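Local coordinates for cupin domain protein (Microcystis aeruginosa DIANCHI905, PDB 5ZBF) that acts as a cupin-superfamily isomerase in the biosynthesis of the Choi moiety of aeruginosins, binding iron(II) and 4-hydroxyphenylpyruvic acid, at residues Ser2-Pro10 with Glu173-Tyr184. Numbering follows the deposited sequence.
Sequences SEFFPVPKP and EEQCLEYGQIYY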
ATOM      1  N   SER A   2       0.381 -18.039   3.867  1.00 31.40           N
ATOM      2  CA  SER A   2      -0.679 -18.157   4.916  1.00 29.46           C
ATOM      3  C   SER A   2      -1.609 -16.955   4.857  1.00 26.96           C
ATOM      4  O   SER A   2      -1.317 -15.985   4.173  1.00 28.48           O
ATOM      5  CB  SER A   2      -0.042 -18.232   6.301  1.00 29.43           C
ATOM      6  OG  SER A   2       0.537 -16.984   6.665  1.00 27.91           O
ATOM      7  N   GLU A   3      -2.714 -17.007   5.592  1.00 24.97           N
ATOM      8  CA  GLU A   3      -3.630 -15.871   5.638  1.00 26.09           C
ATOM      9  C   GLU A   3      -2.890 -14.602   6.067  1.00 23.49           C
ATOM     10  O   GLU A   3      -3.048 -13.557   5.453  1.00 24.30           O
ATOM     11  CB  GLU A   3      -4.804 -16.126   6.592  1.00 29.09           C
ATOM     12  CG  GLU A   3      -5.799 -14.967   6.639  1.00 32.86           C
ATOM     13  CD  GLU A   3      -6.940 -15.182   7.613  1.00 43.66           C
ATOM     14  OE1 GLU A   3      -6.761 -15.923   8.605  1.00 40.70           O
ATOM     15  OE2 GLU A   3      -8.024 -14.595   7.389  1.00 53.10           O
ATOM     16  N   PHE A   4      -2.100 -14.700   7.135  1.00 24.37           N
ATOM     17  CA  PHE A   4      -1.436 -13.522   7.703  1.00 23.44           C
ATOM     18  C   PHE A   4      -0.178 -13.094   6.957  1.00 21.94           C
ATOM     19  O   PHE A   4       0.211 -11.925   7.020  1.00 22.10           O
ATOM     20  CB  PHE A   4      -1.064 -13.755   9.170  1.00 23.57           C
ATOM     21  CG  PHE A   4      -2.216 -14.136  10.052  1.00 23.53           C
ATOM     22  CD1 PHE A   4      -3.477 -13.553   9.906  1.00 25.60           C
ATOM     23  CD2 PHE A   4      -2.023 -15.049  11.080  1.00 24.83           C
ATOM     24  CE1 PHE A   4      -4.523 -13.903  10.744  1.00 26.41           C
ATOM     25  CE2 PHE A   4      -3.065 -15.397  11.927  1.00 29.41           C
ATOM     26  CZ  PHE A   4      -4.316 -14.822  11.760  1.00 28.24           C
ATOM     27  N   PHE A   5       0.463 -14.034   6.267  1.00 22.75           N
ATOM     28  CA  PHE A   5       1.634 -13.740   5.448  1.00 23.16           C
ATOM     29  C   PHE A   5       1.415 -14.337   4.059  1.00 23.16           C
ATOM     30  O   PHE A   5       1.981 -15.375   3.710  1.00 24.74           O
ATOM     31  CB  PHE A   5       2.901 -14.274   6.103  1.00 24.89           C
ATOM     32  CG  PHE A   5       3.147 -13.692   7.463  1.00 25.01           C
ATOM     33  CD1 PHE A   5       3.667 -12.409   7.597  1.00 21.38           C
ATOM     34  CD2 PHE A   5       2.799 -14.398   8.603  1.00 25.36           C
ATOM     35  CE1 PHE A   5       3.874 -11.852   8.853  1.00 25.35           C
ATOM     36  CE2 PHE A   5       3.008 -13.843   9.865  1.00 26.58           C
ATOM     37  CZ  PHE A   5       3.547 -12.579   9.981  1.00 23.60           C
ATOM     38  N   PRO A   6       0.564 -13.676   3.269  1.00 23.21           N
ATOM     39  CA  PRO A   6       0.134 -14.285   2.007  1.00 22.21           C
ATOM     40  C   PRO A   6       1.241 -14.402   0.957  1.00 22.20           C
ATOM     41  O   PRO A   6       2.083 -13.506   0.820  1.00 22.52           O
ATOM     42  CB  PRO A   6      -0.989 -13.360   1.529  1.00 24.07           C
ATOM     43  CG  PRO A   6      -0.777 -12.067   2.229  1.00 23.59           C
ATOM     44  CD  PRO A   6      -0.144 -12.410   3.552  1.00 23.82           C
ATOM     45  N   VAL A   7       1.227 -15.518   0.234  1.00 23.41           N
ATOM     46  CA  VAL A   7       2.145 -15.751  -0.872  1.00 25.28           C
ATOM     47  C   VAL A   7       1.564 -15.111  -2.137  1.00 23.38           C
ATOM     48  O   VAL A   7       0.410 -15.375  -2.475  1.00 25.10           O
ATOM     49  CB  VAL A   7       2.346 -17.262  -1.088  1.00 28.66           C
ATOM     50  CG1 VAL A   7       3.243 -17.519  -2.289  1.00 31.23           C
ATOM     51  CG2 VAL A   7       2.915 -17.920   0.166  1.00 29.89           C
ATOM     52  N   PRO A   8       2.348 -14.259  -2.835  1.00 22.36           N
ATOM     53  CA  PRO A   8       1.813 -13.607  -4.027  1.00 22.23           C
ATOM     54  C   PRO A   8       1.792 -14.532  -5.236  1.00 22.73           C
ATOM     55  O   PRO A   8       2.558 -15.493  -5.300  1.00 25.56           O
ATOM     56  CB  PRO A   8       2.781 -12.449  -4.261  1.00 22.22           C
ATOM     57  CG  PRO A   8       4.070 -12.907  -3.694  1.00 24.66           C
ATOM     58  CD  PRO A   8       3.720 -13.809  -2.538  1.00 24.33           C
ATOM     59  N   LYS A   9       0.899 -14.220  -6.172  1.00 23.26           N
ATOM     60  CA  LYS A   9       0.841 -14.853  -7.477  1.00 24.00           C
ATOM     61  C   LYS A   9       1.422 -13.867  -8.498  1.00 21.26           C
ATOM     62  O   LYS A   9       0.979 -12.723  -8.553  1.00 22.90           O
ATOM     63  CB  LYS A   9      -0.622 -15.153  -7.843  1.00 26.38           C
ATOM     64  CG  LYS A   9      -1.276 -16.202  -6.966  1.00 36.36           C
ATOM     65  CD  LYS A   9      -2.683 -16.508  -7.435  1.00 44.05           C
ATOM     66  N   PRO A  10       2.417 -14.291  -9.300  1.00 19.42           N
ATOM     67  CA  PRO A  10       2.993 -13.395 -10.307  1.00 18.92           C
ATOM     68  C   PRO A  10       2.185 -13.395 -11.599  1.00 18.53           C
ATOM     69  O   PRO A  10       1.909 -14.458 -12.142  1.00 18.83           O
ATOM     70  CB  PRO A  10       4.372 -14.008 -10.576  1.00 20.56           C
ATOM     71  CG  PRO A  10       4.195 -15.447 -10.291  1.00 24.71           C
ATOM     72  CD  PRO A  10       3.135 -15.574  -9.239  1.00 22.97           C
ATOM     73  N   GLU A 173       1.396 -16.624  14.856  1.00 27.00           N
ATOM     74  CA  GLU A 173       2.259 -16.884  13.706  1.00 28.51           C
ATOM     75  C   GLU A 173       3.324 -15.779  13.625  1.00 27.88           C
ATOM     76  O   GLU A 173       3.005 -14.617  13.840  1.00 30.25           O
ATOM     77  CB  GLU A 173       1.395 -16.871  12.434  1.00 31.43           C
ATOM     78  CG  GLU A 173       1.866 -17.809  11.359  1.00 32.83           C
ATOM     79  CD  GLU A 173       1.003 -17.771  10.113  1.00 29.60           C
ATOM     80  OE1 GLU A 173      -0.238 -17.872  10.206  1.00 31.02           O
ATOM     81  OE2 GLU A 173       1.577 -17.667   9.027  1.00 34.35           O
ATOM     82  N   GLU A 174       4.567 -16.136  13.287  1.00 29.40           N
ATOM     83  CA  GLU A 174       5.675 -15.180  13.214  1.00 32.57           C
ATOM     84  C   GLU A 174       6.534 -15.363  11.953  1.00 31.45           C
ATOM     85  O   GLU A 174       6.800 -16.485  11.545  1.00 39.22           O
ATOM     86  CB  GLU A 174       6.554 -15.334  14.455  1.00 40.82           C
ATOM     87  CG  GLU A 174       7.419 -14.128  14.788  1.00 44.84           C
ATOM     88  CD  GLU A 174       7.849 -14.125  16.243  1.00 52.94           C
ATOM     89  OE1 GLU A 174       7.747 -13.067  16.897  1.00 59.27           O
ATOM     90  OE2 GLU A 174       8.265 -15.191  16.742  1.00 58.15           O
ATOM     91  N   GLN A 175       6.950 -14.250  11.350  1.00 31.48           N
ATOM     92  CA  GLN A 175       7.843 -14.249  10.194  1.00 30.79           C
ATOM     93  C   GLN A 175       8.723 -12.999  10.159  1.00 27.16           C
ATOM     94  O   GLN A 175       8.323 -11.934  10.641  1.00 31.33           O
ATOM     95  CB  GLN A 175       7.018 -14.277   8.908  1.00 33.02           C
ATOM     96  CG  GLN A 175       6.819 -15.658   8.318  1.00 43.36           C
ATOM     97  CD  GLN A 175       6.211 -15.615   6.930  1.00 42.65           C
ATOM     98  OE1 GLN A 175       5.227 -16.293   6.658  1.00 45.27           O
ATOM     99  NE2 GLN A 175       6.795 -14.811   6.043  1.00 42.30           N
ATOM    100  N   CYS A 176       9.912 -13.134   9.570  1.00 26.58           N
ATOM    101  CA  CYS A 176      10.731 -11.982   9.218  1.00 28.17           C
ATOM    102  C   CYS A 176      10.335 -11.535   7.821  1.00 27.39           C
ATOM    103  O   CYS A 176      10.280 -12.347   6.898  1.00 41.28           O
ATOM    104  CB  CYS A 176      12.222 -12.305   9.277  1.00 35.30           C
ATOM    105  SG  CYS A 176      12.849 -12.326  10.968  1.00 50.06           S
ATOM    106  N   LEU A 177      10.050 -10.250   7.686  1.00 25.38           N
ATOM    107  CA  LEU A 177       9.605  -9.665   6.431  1.00 25.03           C
ATOM    108  C   LEU A 177      10.712  -8.846   5.816  1.00 22.86           C
ATOM    109  O   LEU A 177      11.472  -8.191   6.522  1.00 23.93           O
ATOM    110  CB  LEU A 177       8.401  -8.752   6.669  1.00 29.51           C
ATOM    111  CG  LEU A 177       7.006  -9.211   6.246  1.00 39.60           C
ATOM    112  CD1 LEU A 177       6.790 -10.702   6.437  1.00 42.04           C
ATOM    113  CD2 LEU A 177       5.972  -8.399   7.010  1.00 43.36           C
ATOM    114  N   GLU A 178      10.781  -8.889   4.485  1.00 24.35           N
ATOM    115  CA  GLU A 178      11.622  -8.000   3.700  1.00 25.06           C
ATOM    116  C   GLU A 178      10.757  -7.428   2.580  1.00 23.90           C
ATOM    117  O   GLU A 178       9.638  -7.908   2.336  1.00 22.03           O
ATOM    118  CB  GLU A 178      12.825  -8.752   3.117  1.00 28.22           C
ATOM    119  CG  GLU A 178      13.767  -9.329   4.164  1.00 28.77           C
ATOM    120  CD  GLU A 178      14.985  -9.979   3.558  1.00 36.06           C
ATOM    121  OE1 GLU A 178      14.893 -10.495   2.423  1.00 43.23           O
ATOM    122  OE2 GLU A 178      16.040  -9.975   4.222  1.00 48.01           O
ATOM    123  N   TYR A 179      11.252  -6.402   1.904  1.00 23.02           N
ATOM    124  CA  TYR A 179      10.529  -5.870   0.756  1.00 22.10           C
ATOM    125  C   TYR A 179      10.210  -7.000  -0.234  1.00 19.94           C
ATOM    126  O   TYR A 179      11.046  -7.856  -0.507  1.00 22.35           O
ATOM    127  CB  TYR A 179      11.272  -4.729   0.062  1.00 25.84           C
ATOM    128  CG  TYR A 179      10.510  -4.316  -1.168  1.00 22.25           C
ATOM    129  CD1 TYR A 179       9.351  -3.557  -1.061  1.00 25.30           C
ATOM    130  CD2 TYR A 179      10.889  -4.771  -2.426  1.00 27.32           C
ATOM    131  CE1 TYR A 179       8.616  -3.215  -2.176  1.00 23.63           C
ATOM    132  CE2 TYR A 179      10.155  -4.445  -3.544  1.00 27.43           C
ATOM    133  CZ  TYR A 179       9.022  -3.667  -3.412  1.00 24.96           C
ATOM    134  OH  TYR A 179       8.288  -3.348  -4.522  1.00 28.89           O
ATOM    135  N   GLY A 180       8.984  -6.987  -0.747  1.00 20.58           N
ATOM    136  CA  GLY A 180       8.475  -8.058  -1.594  1.00 20.91           C
ATOM    137  C   GLY A 180       7.457  -8.965  -0.932  1.00 20.70           C
ATOM    138  O   GLY A 180       6.789  -9.751  -1.608  1.00 24.10           O
ATOM    139  N   GLN A 181       7.360  -8.870   0.395  1.00 21.11           N
ATOM    140  CA  GLN A 181       6.408  -9.622   1.194  1.00 21.93           C
ATOM    141  C   GLN A 181       5.477  -8.629   1.864  1.00 19.96           C
ATOM    142  O   GLN A 181       5.810  -7.452   1.981  1.00 20.07           O
ATOM    143  CB  GLN A 181       7.124 -10.425   2.277  1.00 23.69           C
ATOM    144  CG  GLN A 181       8.190 -11.370   1.763  1.00 25.55           C
ATOM    145  CD  GLN A 181       8.995 -11.998   2.885  1.00 29.36           C
ATOM    146  OE1 GLN A 181       9.932 -11.395   3.394  1.00 32.57           O
ATOM    147  NE2 GLN A 181       8.641 -13.219   3.263  1.00 36.39           N
ATOM    148  N   ILE A 182       4.307  -9.096   2.282  1.00 20.26           N
ATOM    149  CA  ILE A 182       3.402  -8.290   3.112  1.00 18.48           C
ATOM    150  C   ILE A 182       2.907  -9.075   4.321  1.00 20.46           C
ATOM    151  O   ILE A 182       3.008 -10.305   4.377  1.00 21.25           O
ATOM    152  CB  ILE A 182       2.168  -7.755   2.330  1.00 19.68           C
ATOM    153  CG1 ILE A 182       1.134  -8.867   2.053  1.00 18.93           C
ATOM    154  CG2 ILE A 182       2.590  -7.073   1.037  1.00 18.93           C
ATOM    155  CD1 ILE A 182      -0.076  -8.380   1.281  1.00 20.65           C
ATOM    156  N   TYR A 183       2.374  -8.348   5.299  1.00 19.47           N
ATOM    157  CA  TYR A 183       1.561  -8.979   6.324  1.00 19.72           C
ATOM    158  C   TYR A 183       0.127  -8.495   6.170  1.00 16.97           C
ATOM    159  O   TYR A 183      -0.127  -7.382   5.685  1.00 19.77           O
ATOM    160  CB  TYR A 183       2.098  -8.732   7.748  1.00 21.74           C
ATOM    161  CG  TYR A 183       1.985  -7.307   8.232  1.00 21.85           C
ATOM    162  CD1 TYR A 183       0.798  -6.822   8.774  1.00 21.70           C
ATOM    163  CD2 TYR A 183       3.057  -6.435   8.131  1.00 21.55           C
ATOM    164  CE1 TYR A 183       0.689  -5.501   9.203  1.00 22.97           C
ATOM    165  CE2 TYR A 183       2.968  -5.122   8.570  1.00 22.65           C
ATOM    166  CZ  TYR A 183       1.783  -4.653   9.100  1.00 23.22           C
ATOM    167  OH  TYR A 183       1.711  -3.343   9.520  1.00 28.20           O
ATOM    168  N   TYR A 184      -0.793  -9.340   6.606  1.00 20.14           N
ATOM    169  CA  TYR A 184      -2.206  -9.011   6.648  1.00 21.62           C
ATOM    170  C   TYR A 184      -2.741  -9.364   8.029  1.00 22.46           C
ATOM    171  O   TYR A 184      -2.677 -10.520   8.443  1.00 22.37           O
ATOM    172  CB  TYR A 184      -2.965  -9.785   5.570  1.00 23.82           C
ATOM    173  CG  TYR A 184      -4.465  -9.710   5.730  1.00 24.45           C
ATOM    174  CD1 TYR A 184      -5.107  -8.483   5.831  1.00 27.37           C
ATOM    175  CD2 TYR A 184      -5.244 -10.870   5.785  1.00 26.32           C
ATOM    176  CE1 TYR A 184      -6.485  -8.403   5.978  1.00 26.98           C
ATOM    177  CE2 TYR A 184      -6.622 -10.797   5.927  1.00 27.20           C
ATOM    178  CZ  TYR A 184      -7.235  -9.560   6.027  1.00 27.97           C
ATOM    179  OH  TYR A 184      -8.605  -9.466   6.182  1.00 32.67           O
TER
HETATM  180  O   HOH W   1      -2.366 -17.385   8.733  1.00 26.92           O
HETATM  181  O   HOH W   2       4.384 -16.827   4.019  1.00 42.39           O
HETATM  182  O   HOH W   3       3.747 -12.054   2.314  1.00 23.66           O
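Phe5 lies against the side chain of Gln175, and the pair illustrates how an N-terminal arm can be fixed to a cupin barrel through one buried aromatic ring. Gln175 CB sits over one ring face, 3.9 Å from the Phe5 centroid and nearly on the ring normal, while the amide continues back along the ring with its plane turned 33° from it. This brings Gln175 OE1 to 3.1 Å from Phe5 CB, and a water links the same OE1 to the Phe5 carbonyl. With CG anti to its own carbonyl carbon (chi1 -59°), the ring extends to Leu177, whose CD1 is 3.7 Å from Phe5 CD1, and obliquely to Tyr183 CB. At the ring edge, in plane, comes Glu173 OE2. Replacing Phe5 by alanine would remove the ring and is likely to open a gap between Gln175, Leu177 and Tyr183, with the Gln175 chain losing the face it packs on.

Glu173 OE2 accepts from Ser2 OG at 2.7 Å through its syn lone pair, and that hydroxyl in turn accepts from Phe5 N, an ST motif, so the one hydroxyl joins the carboxylate to the backbone of the arm. The other oxygen, OE1, reaches Phe4 N through a water. Further along, Tyr184 N donates to Phe4 O (2.8 Å, 164° at the hydrogen), and the Tyr184 ring turns its edge to Glu3 O. Pro6 CG rests 3.7 Å from Ile182 CG1, the two side chains crossing at about a right angle.

The arm thus bridges strands 173-177 and 183-185, which belong to different sheets of the C-terminal cupin barrel. Tyr183 and Tyr184 hydrogen-bond through their hydroxyls to Glu157 and Glu156 of strand 156-161, and the arm runs on into strand 9-14, which pairs with strand 17-24.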